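Side-chain contacts in 70 kDa protein (Xanthomonas sp., PDB 4B2N), which acts as a processive rubber oxygenase, an enzyme with two c-type haems that cleaves polyisoprene, probably using dioxygen bound at one of them: residues Q51-N56 with L61-Y66; S197-A202 with A509-P514; G253-L258 with R434-E439; W445-W450 with I479-G484. One frame throughout, in Å; residues are numbered along the deposited sequence.

Contact 1: residues Q51-N56 with L61-Y66; sequences QGVNSN and LQFNAY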
loop_
_atom_site.group_PDB
_atom_site.type_symbol
_atom_site.label_atom_id
_atom_site.label_comp_id
_atom_site.label_asym_id
_atom_site.label_seq_id
_atom_site.Cartn_x
_atom_site.Cartn_y
_atom_site.Cartn_z
ATOM N N GLN A 51 -20.923 7.913 -12.768
ATOM C CA GLN A 51 -22.101 7.435 -13.530
ATOM C C GLN A 51 -22.322 8.231 -14.833
ATOM O O GLN A 51 -22.304 9.444 -14.872
ATOM C CB GLN A 51 -23.360 7.410 -12.660
ATOM C CG GLN A 51 -24.487 6.504 -13.205
ATOM C CD GLN A 51 -24.240 4.996 -12.945
ATOM O OE1 GLN A 51 -24.139 4.188 -13.884
ATOM N NE2 GLN A 51 -24.125 4.620 -11.658
ATOM N N GLY A 52 -22.484 7.512 -15.935
ATOM C CA GLY A 52 -22.597 8.153 -17.231
ATOM C C GLY A 52 -21.333 8.069 -18.068
ATOM O O GLY A 52 -21.390 8.230 -19.323
ATOM N N VAL A 53 -20.185 7.787 -17.424
ATOM C CA VAL A 53 -18.899 7.829 -18.150
ATOM C C VAL A 53 -18.927 6.827 -19.288
ATOM O O VAL A 53 -18.343 7.069 -20.360
ATOM C CB VAL A 53 -17.645 7.695 -17.191
ATOM C CG1 VAL A 53 -17.622 6.347 -16.477
ATOM C CG2 VAL A 53 -16.319 7.919 -17.928
ATOM N N ASN A 54 -19.627 5.708 -19.101
ATOM C CA ASN A 54 -19.542 4.646 -20.106
ATOM C C ASN A 54 -20.596 4.916 -21.177
ATOM O O ASN A 54 -21.513 4.118 -21.286
ATOM C CB ASN A 54 -19.806 3.272 -19.496
ATOM C CG ASN A 54 -18.759 2.898 -18.368
ATOM O OD1 ASN A 54 -19.120 2.425 -17.259
ATOM N ND2 ASN A 54 -17.505 3.041 -18.695
ATOM N N SER A 55 -20.425 5.988 -21.961
ATOM C CA SER A 55 -21.468 6.439 -22.933
ATOM C C SER A 55 -21.640 5.454 -24.095
ATOM O O SER A 55 -22.651 5.479 -24.769
ATOM C CB SER A 55 -21.168 7.840 -23.452
ATOM O OG SER A 55 -19.790 7.907 -23.839
ATOM N N ASN A 56 -20.659 4.592 -24.313
ATOM C CA ASN A 56 -20.821 3.501 -25.257
ATOM C C ASN A 56 -20.782 2.121 -24.572
ATOM O O ASN A 56 -19.712 1.606 -24.237
ATOM C CB ASN A 56 -19.801 3.598 -26.400
ATOM C CG ASN A 56 -19.773 2.321 -27.253
ATOM O OD1 ASN A 56 -20.657 1.448 -27.129
ATOM N ND2 ASN A 56 -18.769 2.181 -28.089
ATOM N N LEU A 61 -13.706 -1.118 -22.932
ATOM C CA LEU A 61 -13.536 -0.904 -21.482
ATOM C C LEU A 61 -14.763 -0.273 -20.829
ATOM O O LEU A 61 -15.176 0.833 -21.191
ATOM C CB LEU A 61 -12.304 -0.030 -21.254
ATOM C CG LEU A 61 -12.065 0.512 -19.825
ATOM C CD1 LEU A 61 -11.882 -0.628 -18.798
ATOM C CD2 LEU A 61 -10.856 1.407 -19.797
ATOM N N GLN A 62 -15.340 -0.959 -19.856
ATOM C CA GLN A 62 -16.479 -0.410 -19.085
ATOM C C GLN A 62 -16.009 -0.177 -17.648
ATOM O O GLN A 62 -15.807 -1.146 -16.930
ATOM C CB GLN A 62 -17.626 -1.400 -19.075
ATOM C CG GLN A 62 -18.030 -1.735 -20.504
ATOM C CD GLN A 62 -18.657 -0.515 -21.169
ATOM O OE1 GLN A 62 -19.500 0.119 -20.585
ATOM N NE2 GLN A 62 -18.243 -0.192 -22.386
ATOM N N PHE A 63 -15.871 1.077 -17.237
ATOM C CA PHE A 63 -15.455 1.363 -15.848
ATOM C C PHE A 63 -16.509 0.943 -14.852
ATOM O O PHE A 63 -17.703 1.071 -15.097
ATOM C CB PHE A 63 -15.160 2.857 -15.634
ATOM C CG PHE A 63 -14.088 3.404 -16.533
ATOM C CD1 PHE A 63 -12.739 2.983 -16.392
ATOM C CD2 PHE A 63 -14.413 4.343 -17.566
ATOM C CE1 PHE A 63 -11.729 3.518 -17.219
ATOM C CE2 PHE A 63 -13.409 4.835 -18.429
ATOM C CZ PHE A 63 -12.052 4.439 -18.243
ATOM N N ASN A 64 -16.095 0.559 -13.663
ATOM C CA ASN A 64 -17.098 0.248 -12.650
ATOM C C ASN A 64 -16.754 0.750 -11.290
ATOM O O ASN A 64 -17.552 0.577 -10.369
ATOM C CB ASN A 64 -17.449 -1.238 -12.635
ATOM C CG ASN A 64 -16.321 -2.085 -12.099
ATOM O OD1 ASN A 64 -15.399 -1.590 -11.493
ATOM N ND2 ASN A 64 -16.398 -3.379 -12.332
ATOM N N ALA A 65 -15.607 1.423 -11.144
ATOM C CA ALA A 65 -15.243 1.917 -9.813
ATOM C C ALA A 65 -15.193 3.434 -9.885
ATOM O O ALA A 65 -14.184 4.017 -10.358
ATOM C CB ALA A 65 -13.900 1.350 -9.383
ATOM N N TYR A 66 -16.281 4.060 -9.417
ATOM C CA TYR A 66 -16.432 5.460 -9.646
ATOM C C TYR A 66 -15.759 6.259 -8.585
ATOM O O TYR A 66 -15.763 5.862 -7.417
ATOM C CB TYR A 66 -17.881 5.886 -9.776
ATOM C CG TYR A 66 -18.603 5.232 -10.935
ATOM C CD1 TYR A 66 -18.101 5.299 -12.234
ATOM C CD2 TYR A 66 -19.777 4.527 -10.739
ATOM C CE1 TYR A 66 -18.771 4.680 -13.314
ATOM C CE2 TYR A 66 -20.437 3.899 -11.818
ATOM C CZ TYR A 66 -19.937 4.016 -13.103
ATOM O OH TYR A 66 -20.564 3.402 -14.191
HETATM O O HOH W 1 -21.528 5.121 -16.631
#
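The ring of Tyr66 lies against the backbone at Gln51, whose N stands over the ring centre, 3.7 Å above its plane. The Gln51 chain, bent at chi2 (78°), brings its amide round toward the hydroxyl end of the same ring, with NE2 3.8 Å from Tyr66 CE2. Val53 approaches differently, meeting the ring at its edge: CG1 is 3.8 Å from Tyr66 CE1. Val53 CG1 also touches Phe63 CD2, 3.9 Å away at an oblique approach, and so contacts both aromatic side chains. Segments 51-56 and 61-66 are two arms of one long loop between helices 27-32 and 88-104, with an inverse gamma turn centred on Asn54 in the first arm. Asn54 CB packs 3.3 Å from Gln62 OE1. Further along, Gln62 NE2 donates to Asn56 O, at 3.0 Å and 157°, and the acceptor carbonyl and donor amide both lie nearly in plane with the bond. Water 1 spans the arms too, accepting from Gly52 N and Asn54 N while hydrogen-bonded to Tyr66 OH. Leu61 is buried, its side chain about 6 Å from that of Cys393, a covalent anchor of the second haem.

Contact 2: residues S197-A202 with A509-P514; sequences SRLGTA and AWATAP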
loop_
_atom_site.group_PDB
_atom_site.type_symbol
_atom_site.label_atom_id
_atom_site.label_comp_id
_atom_site.label_asym_id
_atom_site.label_seq_id
_atom_site.Cartn_x
_atom_site.Cartn_y
_atom_site.Cartn_z
ATOM N N SER A 197 11.080 1.979 -2.391
ATOM C CA SER A 197 12.262 1.096 -2.426
ATOM C C SER A 197 13.169 1.569 -3.523
ATOM O O SER A 197 12.781 2.440 -4.264
ATOM C CB SER A 197 11.846 -0.346 -2.730
ATOM O OG SER A 197 10.999 -0.355 -3.893
ATOM N N ARG A 198 14.374 0.989 -3.609
ATOM C CA ARG A 198 15.310 1.317 -4.687
ATOM C C ARG A 198 15.261 0.114 -5.565
ATOM O O ARG A 198 15.313 -0.994 -5.029
ATOM C CB ARG A 198 16.714 1.452 -4.092
ATOM C CG ARG A 198 16.919 2.754 -3.347
ATOM C CD ARG A 198 18.402 2.871 -2.958
ATOM N NE ARG A 198 18.649 4.141 -2.257
ATOM C CZ ARG A 198 18.987 5.271 -2.882
ATOM N NH1 ARG A 198 19.049 5.291 -4.230
ATOM N NH2 ARG A 198 19.144 6.379 -2.199
ATOM N N LEU A 199 15.190 0.313 -6.878
ATOM C CA LEU A 199 15.522 -0.730 -7.815
ATOM C C LEU A 199 16.799 -0.297 -8.553
ATOM O O LEU A 199 16.743 0.650 -9.369
ATOM C CB LEU A 199 14.373 -0.932 -8.809
ATOM C CG LEU A 199 14.676 -1.972 -9.876
ATOM C CD1 LEU A 199 15.090 -3.286 -9.166
ATOM C CD2 LEU A 199 13.450 -2.196 -10.759
ATOM N N GLY A 200 17.894 -1.085 -8.341
ATOM C CA GLY A 200 19.272 -0.687 -8.666
ATOM C C GLY A 200 19.921 -0.025 -7.464
ATOM O O GLY A 200 19.245 0.644 -6.699
ATOM N N THR A 201 21.205 -0.254 -7.288
ATOM C CA THR A 201 21.966 0.455 -6.314
ATOM C C THR A 201 21.868 1.959 -6.653
ATOM O O THR A 201 21.445 2.394 -7.766
ATOM C CB THR A 201 23.477 0.027 -6.338
ATOM O OG1 THR A 201 24.029 0.348 -7.632
ATOM C CG2 THR A 201 23.604 -1.430 -6.140
ATOM N N ALA A 202 22.234 2.753 -5.672
ATOM C CA ALA A 202 22.278 4.173 -5.864
ATOM C C ALA A 202 23.221 4.548 -7.015
ATOM O O ALA A 202 22.982 5.525 -7.654
ATOM C CB ALA A 202 22.681 4.846 -4.542
ATOM N N ALA A 509 4.833 -0.670 -13.921
ATOM C CA ALA A 509 4.752 -2.052 -13.437
ATOM C C ALA A 509 5.995 -2.837 -13.820
ATOM O O ALA A 509 6.305 -3.841 -13.208
ATOM C CB ALA A 509 3.531 -2.744 -14.022
ATOM N N TRP A 510 6.697 -2.402 -14.855
ATOM C CA TRP A 510 7.992 -3.006 -15.181
ATOM C C TRP A 510 8.921 -3.161 -13.987
ATOM O O TRP A 510 9.729 -4.126 -13.883
ATOM C CB TRP A 510 8.618 -2.161 -16.329
ATOM C CG TRP A 510 9.287 -0.833 -15.918
ATOM C CD1 TRP A 510 8.775 0.472 -16.066
ATOM C CD2 TRP A 510 10.547 -0.648 -15.203
ATOM N NE1 TRP A 510 9.629 1.412 -15.582
ATOM C CE2 TRP A 510 10.709 0.823 -15.034
ATOM C CE3 TRP A 510 11.574 -1.494 -14.783
ATOM C CZ2 TRP A 510 11.803 1.377 -14.454
ATOM C CZ3 TRP A 510 12.668 -0.898 -14.141
ATOM C CH2 TRP A 510 12.784 0.498 -14.009
ATOM N N ALA A 511 8.803 -2.218 -13.038
ATOM C CA ALA A 511 9.723 -2.057 -11.939
ATOM C C ALA A 511 9.256 -2.681 -10.612
ATOM O O ALA A 511 10.039 -2.743 -9.612
ATOM C CB ALA A 511 9.928 -0.559 -11.701
ATOM N N THR A 512 7.990 -3.046 -10.537
ATOM C CA THR A 512 7.342 -3.286 -9.233
ATOM C C THR A 512 7.130 -4.752 -8.915
ATOM O O THR A 512 6.237 -5.099 -8.135
ATOM C CB THR A 512 6.028 -2.492 -9.094
ATOM O OG1 THR A 512 5.086 -2.997 -10.068
ATOM C CG2 THR A 512 6.249 -0.991 -9.405
ATOM N N ALA A 513 7.941 -5.646 -9.475
ATOM C CA ALA A 513 7.787 -7.046 -9.083
ATOM C C ALA A 513 8.139 -7.193 -7.531
ATOM O O ALA A 513 8.905 -6.412 -6.987
ATOM C CB ALA A 513 8.704 -7.918 -9.962
ATOM N N PRO A 514 7.549 -8.186 -6.827
ATOM C CA PRO A 514 6.595 -9.178 -7.357
ATOM C C PRO A 514 5.138 -8.661 -7.434
ATOM O O PRO A 514 4.806 -7.545 -6.943
ATOM C CB PRO A 514 6.700 -10.300 -6.326
ATOM C CG PRO A 514 7.020 -9.606 -4.991
ATOM C CD PRO A 514 7.895 -8.447 -5.397
#
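Neither segment is regular helix or strand. Residues 197-199 run extended, and the chain changes course at Gly200, which has positive phi (92°). On the other side, 509-511 adopt helical backbone angles without helical bonding; Thr512 N donates to Ala509 O at 3.3 Å, and a cis peptide precedes Pro514. The backbones come closest at Leu199 and Ala511, whose CA atoms are 7.2 Å apart.

Into that gap goes a single methyl group. Leu199 carries CG anti to its backbone N (chi1 177°), which points the side chain out from the extended backbone, and CD2 does all the touching. Leu199 CD2 sits 3.7 Å from Trp510 CZ3, approaching the six-membered ring obliquely, and 4.0 Å from Ala511 CB. The carbonyl oxygen of Ala511 is close as well, 3.6 Å from Leu199 CD2. Trp510 itself is folded over its successor: with chi1 at 79° the indole swings under Ala511, whose CB stands 3.4 Å above the ring plane, over its centre. The indole is also fixed from outside, NE1 bonding to Ala349 O and Tyr351 meeting it edge-to-face, while Leu199 packs on Trp567 as well.

No hydrogen bond crosses between the segments; the contact is small, buried and mainly apolar. It joins the chain just downstream of a Cys-X-X-Cys-His haem attachment motif (Cys191, Cys194 and His195) to the stretch 509-514, which lies in the cytochrome c-like family region and leads to Phe516 and His517, which bind the second haem.

Contact 3: residues G253-L258 with R434-E439; sequences GLISLL and RLMADE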
loop_
_atom_site.group_PDB
_atom_site.type_symbol
_atom_site.label_atom_id
_atom_site.label_comp_id
_atom_site.label_asym_id
_atom_site.label_seq_id
_atom_site.Cartn_x
_atom_site.Cartn_y
_atom_site.Cartn_z
ATOM N N GLY A 253 -4.813 -4.663 8.249
ATOM C CA GLY A 253 -5.429 -5.187 9.515
ATOM C C GLY A 253 -5.706 -4.016 10.431
ATOM O O GLY A 253 -6.572 -4.101 11.325
ATOM N N LEU A 254 -5.027 -2.879 10.186
ATOM C CA LEU A 254 -5.238 -1.711 11.075
ATOM C C LEU A 254 -6.674 -1.258 10.958
ATOM O O LEU A 254 -7.254 -0.855 11.926
ATOM C CB LEU A 254 -4.420 -0.495 10.662
ATOM C CG LEU A 254 -3.954 0.549 11.722
ATOM C CD1 LEU A 254 -3.630 1.932 11.110
ATOM C CD2 LEU A 254 -4.662 0.685 13.045
ATOM N N ILE A 255 -7.206 -1.302 9.745
ATOM C CA ILE A 255 -8.554 -0.841 9.514
ATOM C C ILE A 255 -9.535 -1.592 10.417
ATOM O O ILE A 255 -10.450 -0.989 10.939
ATOM C CB ILE A 255 -8.975 -1.019 8.008
ATOM C CG1 ILE A 255 -8.063 -0.197 7.112
ATOM C CG2 ILE A 255 -10.502 -0.707 7.796
ATOM C CD1 ILE A 255 -8.123 1.300 7.339
ATOM N N SER A 256 -9.383 -2.919 10.517
ATOM C CA SER A 256 -10.213 -3.766 11.384
ATOM C C SER A 256 -9.976 -3.444 12.792
ATOM O O SER A 256 -10.883 -3.595 13.600
ATOM C CB SER A 256 -9.880 -5.286 11.252
ATOM O OG SER A 256 -10.065 -5.702 9.905
ATOM N N LEU A 257 -8.755 -3.048 13.131
ATOM C CA LEU A 257 -8.442 -2.716 14.554
ATOM C C LEU A 257 -8.992 -1.376 15.060
ATOM O O LEU A 257 -9.325 -1.238 16.237
ATOM C CB LEU A 257 -6.911 -2.765 14.846
ATOM C CG LEU A 257 -6.496 -2.319 16.249
ATOM C CD1 LEU A 257 -6.950 -3.432 17.200
ATOM C CD2 LEU A 257 -5.018 -2.054 16.497
ATOM N N LEU A 258 -8.911 -0.342 14.212
ATOM C CA LEU A 258 -9.426 1.013 14.490
ATOM C C LEU A 258 -10.655 1.091 15.446
ATOM O O LEU A 258 -10.584 1.792 16.496
ATOM C CB LEU A 258 -9.701 1.765 13.132
ATOM C CG LEU A 258 -8.460 2.095 12.272
ATOM C CD1 LEU A 258 -8.892 2.753 10.999
ATOM C CD2 LEU A 258 -7.499 3.022 13.039
ATOM N N ARG A 434 -12.047 -10.234 2.001
ATOM C CA ARG A 434 -12.920 -10.381 3.172
ATOM C C ARG A 434 -12.701 -9.365 4.304
ATOM O O ARG A 434 -13.428 -9.357 5.306
ATOM C CB ARG A 434 -12.771 -11.804 3.758
ATOM C CG ARG A 434 -12.519 -12.890 2.699
ATOM C CD ARG A 434 -13.797 -13.345 2.045
ATOM N NE ARG A 434 -13.686 -14.375 0.987
ATOM C CZ ARG A 434 -13.111 -15.582 1.084
ATOM N NH1 ARG A 434 -12.441 -15.966 2.168
ATOM N NH2 ARG A 434 -13.153 -16.402 0.034
ATOM N N LEU A 435 -11.681 -8.535 4.186
ATOM C CA LEU A 435 -11.413 -7.587 5.240
ATOM C C LEU A 435 -12.684 -6.846 5.729
ATOM O O LEU A 435 -12.963 -6.809 6.937
ATOM C CB LEU A 435 -10.345 -6.586 4.799
ATOM C CG LEU A 435 -10.126 -5.379 5.715
ATOM C CD1 LEU A 435 -9.211 -5.714 6.869
ATOM C CD2 LEU A 435 -9.603 -4.223 4.881
ATOM N N MET A 436 -13.436 -6.217 4.839
ATOM C CA MET A 436 -14.574 -5.515 5.443
ATOM C C MET A 436 -15.879 -6.088 4.863
ATOM O O MET A 436 -16.829 -5.358 4.602
ATOM C CB MET A 436 -14.430 -4.024 5.189
ATOM C CG MET A 436 -13.384 -3.367 6.098
ATOM S SD MET A 436 -14.053 -2.748 7.627
ATOM C CE MET A 436 -14.912 -1.241 7.144
ATOM N N ALA A 437 -15.874 -7.401 4.626
ATOM C CA ALA A 437 -17.029 -8.069 4.096
ATOM C C ALA A 437 -18.296 -7.939 4.991
ATOM O O ALA A 437 -19.416 -7.899 4.459
ATOM C CB ALA A 437 -16.709 -9.556 3.810
ATOM N N ASP A 438 -18.117 -7.854 6.297
ATOM C CA ASP A 438 -19.231 -7.804 7.276
ATOM C C ASP A 438 -19.895 -6.414 7.325
ATOM O O ASP A 438 -19.206 -5.399 7.618
ATOM C CB ASP A 438 -18.669 -8.146 8.658
ATOM C CG ASP A 438 -19.734 -8.474 9.673
ATOM O OD1 ASP A 438 -20.706 -7.708 9.890
ATOM O OD2 ASP A 438 -19.555 -9.525 10.322
ATOM N N GLU A 439 -21.220 -6.372 7.102
ATOM C CA GLU A 439 -21.998 -5.135 7.123
ATOM C C GLU A 439 -21.756 -4.362 8.402
ATOM O O GLU A 439 -21.772 -3.115 8.396
ATOM C CB GLU A 439 -23.501 -5.442 6.944
ATOM C CG GLU A 439 -24.453 -4.247 7.045
ATOM C CD GLU A 439 -24.422 -3.350 5.793
ATOM O OE1 GLU A 439 -23.717 -3.689 4.813
ATOM O OE2 GLU A 439 -25.083 -2.277 5.763
#
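Leu435 presses on Ser256 in the tight part of this contact: its CD1 methyl lies 3.2 Å from Ser256 OG, close for a carbon and a hydroxyl oxygen that are not hydrogen-bonded. Leu435 points toward the helix, with CG placed anti to the backbone N (chi1 170°), and contributes more of the buried area than any other residue here. Ser256 answers from the flank of its helix, only its hydroxyl meeting the leucine.

Beside it the fit is looser. Met436 is bent at both chi2 (-90°) and chi3 (-76°), and this fold brings the sulfur back toward the helix, where SD comes 4.1 Å from Ile255 CG2. The two side chains cross at about a right angle; the rest of Ile255 leads away from the loop.

Farther out the loop turns toward solvent. Arg434 to Ala437 form a type I beta turn, closed by Ala437 N donating to Arg434 O at 3.2 Å, and Ala437 and Glu439 are exposed. The inner side faces the first haem site: the side chain of Leu435 is about 4 Å from that of Arg432, and the side chain of Ile255 is similarly near Phe301, both residues that bind this haem.

Asp438 serves as N-cap of helix 439-446 and has a salt bridge to Arg440. That helix packs on both halves through Gln441, while the other flank of helix 253-261 rests, by way of Leu254 and Leu257, on helices 312-319 and 599-607.

Contact 4: residues W445-W450 with I479-G484; sequences WNSGWW and IYNNGG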
loop_
_atom_site.group_PDB
_atom_site.type_symbol
_atom_site.label_atom_id
_atom_site.label_comp_id
_atom_site.label_asym_id
_atom_site.label_seq_id
_atom_site.Cartn_x
_atom_site.Cartn_y
_atom_site.Cartn_z
ATOM N N TRP A 445 -17.662 2.175 10.176
ATOM C CA TRP A 445 -16.903 3.094 9.359
ATOM C C TRP A 445 -17.792 4.194 8.755
ATOM O O TRP A 445 -17.465 5.402 8.827
ATOM C CB TRP A 445 -16.251 2.263 8.229
ATOM C CG TRP A 445 -15.567 3.136 7.230
ATOM C CD1 TRP A 445 -16.157 3.864 6.208
ATOM C CD2 TRP A 445 -14.152 3.400 7.144
ATOM N NE1 TRP A 445 -15.194 4.546 5.481
ATOM C CE2 TRP A 445 -13.966 4.296 6.015
ATOM C CE3 TRP A 445 -13.027 2.981 7.886
ATOM C CZ2 TRP A 445 -12.701 4.789 5.645
ATOM C CZ3 TRP A 445 -11.747 3.455 7.477
ATOM C CH2 TRP A 445 -11.597 4.320 6.368
ATOM N N ASN A 446 -18.866 3.773 8.054
ATOM C CA ASN A 446 -19.796 4.647 7.334
ATOM C C ASN A 446 -20.442 5.722 8.197
ATOM O O ASN A 446 -20.859 6.769 7.700
ATOM C CB ASN A 446 -20.900 3.804 6.707
ATOM C CG ASN A 446 -20.387 2.963 5.555
ATOM O OD1 ASN A 446 -19.258 3.203 5.084
ATOM N ND2 ASN A 446 -21.192 1.994 5.071
ATOM N N SER A 447 -20.572 5.451 9.485
ATOM C CA SER A 447 -21.276 6.331 10.390
ATOM C C SER A 447 -20.299 7.163 11.225
ATOM O O SER A 447 -20.635 7.522 12.347
ATOM C CB SER A 447 -22.182 5.484 11.345
ATOM O OG SER A 447 -21.366 4.594 12.119
ATOM N N GLY A 448 -19.088 7.470 10.729
ATOM C CA GLY A 448 -18.229 8.321 11.573
ATOM C C GLY A 448 -17.212 9.141 10.805
ATOM O O GLY A 448 -17.323 9.345 9.596
ATOM N N TRP A 449 -16.150 9.510 11.490
ATOM C CA TRP A 449 -15.159 10.418 10.921
ATOM C C TRP A 449 -14.497 9.772 9.692
ATOM O O TRP A 449 -14.244 10.428 8.672
ATOM C CB TRP A 449 -14.146 10.737 12.076
ATOM C CG TRP A 449 -12.983 11.563 11.592
ATOM C CD1 TRP A 449 -12.861 12.958 11.559
ATOM C CD2 TRP A 449 -11.751 11.036 11.020
ATOM N NE1 TRP A 449 -11.652 13.325 11.012
ATOM C CE2 TRP A 449 -10.924 12.191 10.672
ATOM C CE3 TRP A 449 -11.268 9.731 10.718
ATOM C CZ2 TRP A 449 -9.664 12.041 10.064
ATOM C CZ3 TRP A 449 -10.010 9.597 10.154
ATOM C CH2 TRP A 449 -9.226 10.736 9.797
ATOM N N TRP A 450 -14.259 8.477 9.740
ATOM C CA TRP A 450 -13.619 7.801 8.626
ATOM C C TRP A 450 -14.371 8.009 7.339
ATOM O O TRP A 450 -13.744 8.208 6.276
ATOM C CB TRP A 450 -13.474 6.316 8.968
ATOM C CG TRP A 450 -12.579 6.175 10.152
ATOM C CD1 TRP A 450 -12.948 6.045 11.487
ATOM C CD2 TRP A 450 -11.103 6.227 10.144
ATOM N NE1 TRP A 450 -11.822 6.040 12.275
ATOM C CE2 TRP A 450 -10.688 6.148 11.517
ATOM C CE3 TRP A 450 -10.139 6.285 9.134
ATOM C CZ2 TRP A 450 -9.323 6.094 11.870
ATOM C CZ3 TRP A 450 -8.811 6.239 9.464
ATOM C CH2 TRP A 450 -8.400 6.178 10.821
ATOM N N ILE A 479 -25.947 -0.731 17.854
ATOM C CA ILE A 479 -27.295 -1.025 17.431
ATOM C C ILE A 479 -27.519 -0.709 15.951
ATOM O O ILE A 479 -28.063 -1.551 15.174
ATOM C CB ILE A 479 -28.312 -0.286 18.310
ATOM C CG1 ILE A 479 -28.311 -0.930 19.729
ATOM C CG2 ILE A 479 -29.696 -0.371 17.662
ATOM C CD1 ILE A 479 -28.957 0.032 20.750
ATOM N N TYR A 480 -27.100 0.476 15.537
ATOM C CA TYR A 480 -27.143 0.823 14.124
ATOM C C TYR A 480 -26.301 -0.173 13.305
ATOM O O TYR A 480 -26.770 -0.676 12.268
ATOM C CB TYR A 480 -26.598 2.246 13.843
ATOM C CG TYR A 480 -26.459 2.433 12.369
ATOM C CD1 TYR A 480 -27.605 2.504 11.557
ATOM C CD2 TYR A 480 -25.182 2.464 11.755
ATOM C CE1 TYR A 480 -27.483 2.582 10.169
ATOM C CE2 TYR A 480 -25.052 2.593 10.377
ATOM C CZ TYR A 480 -26.217 2.646 9.601
ATOM O OH TYR A 480 -26.051 2.766 8.249
ATOM N N ASN A 481 -25.089 -0.459 13.762
ATOM C CA ASN A 481 -24.197 -1.402 13.043
ATOM C C ASN A 481 -24.846 -2.792 12.815
ATOM O O ASN A 481 -24.591 -3.494 11.787
ATOM C CB ASN A 481 -22.882 -1.558 13.812
ATOM C CG ASN A 481 -22.073 -0.272 13.830
ATOM O OD1 ASN A 481 -22.378 0.674 13.098
ATOM N ND2 ASN A 481 -21.006 -0.252 14.667
ATOM N N ASN A 482 -25.763 -3.136 13.724
ATOM C CA ASN A 482 -26.435 -4.436 13.690
ATOM C C ASN A 482 -27.857 -4.299 13.144
ATOM O O ASN A 482 -28.725 -5.133 13.416
ATOM C CB ASN A 482 -26.380 -5.086 15.095
ATOM C CG ASN A 482 -24.926 -5.485 15.526
ATOM O OD1 ASN A 482 -24.060 -4.671 16.089
ATOM N ND2 ASN A 482 -24.633 -6.744 15.254
ATOM N N GLY A 483 -28.136 -3.245 12.386
ATOM C CA GLY A 483 -29.423 -3.156 11.652
ATOM C C GLY A 483 -30.515 -2.331 12.284
ATOM O O GLY A 483 -31.616 -2.238 11.737
ATOM N N GLY A 484 -30.208 -1.714 13.423
ATOM C CA GLY A 484 -31.110 -0.829 14.143
ATOM C C GLY A 484 -31.173 0.598 13.586
ATOM O O GLY A 484 -30.600 0.887 12.513
HETATM O O HOH W 2 -23.981 2.442 6.306
HETATM O O HOH W 3 -22.527 3.347 14.261
#
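Two helix C-termini meet where Ser447, just past helix 439-446, faces Tyr480 and Asn481 in the last turn of helix 467-481. The second helix ends in a Schellman motif with Gly483, of positive phi, as its C-prime residue: Gly484 N donates to Ile479 O and Gly483 N to Tyr480 O. Direct touching is slight, Ser447 CB lying 4.2 Å from Tyr480 CE2 at an oblique approach. Water does most of the joining. Water 3 donates to Ser447 OG at 2.7 Å and to Asn481 OD1 at 2.9 Å, bridging two oxygens that are themselves 4.2 Å apart. Ser447 has OG between the backbone N and the carbonyl carbon (chi1 61°), from where it also bonds back to Arg443 O; Asn481 ND2 is held by Glu275 OE1. A second bridge runs through water 2, which accepts from Asn446 ND2 at 3.1 Å and lies 2.9 Å from Tyr480 OH, in the plane of the phenol ring. Arg443 of helix 439-446 adds a cation-pi contact to the Tyr480 ring and a bond to Tyr480 O, and Arg477 of helix 467-481 reciprocates by binding Ser447 O.

In the fold
From the N terminus, contact 1 comes first and closes the shortest loop, pinning two arms of an early coil together before any other contact opens. Contact 2 then opens at 197-202 and does not close until 509-514, some three hundred residues later, so contacts 3 and 4 both nest within its span. These two follow in series: contact 3 ties helix 253-261 to the turn before helix 439-446, and contact 4 ties the end of that helix to helix 467-481. They also touch, Leu258 and Met436 packing on Trp450 and Trp445. None cross. Contact 2 lies across the chain's centre from the adjoining pair, and contact 1 stands apart from all three.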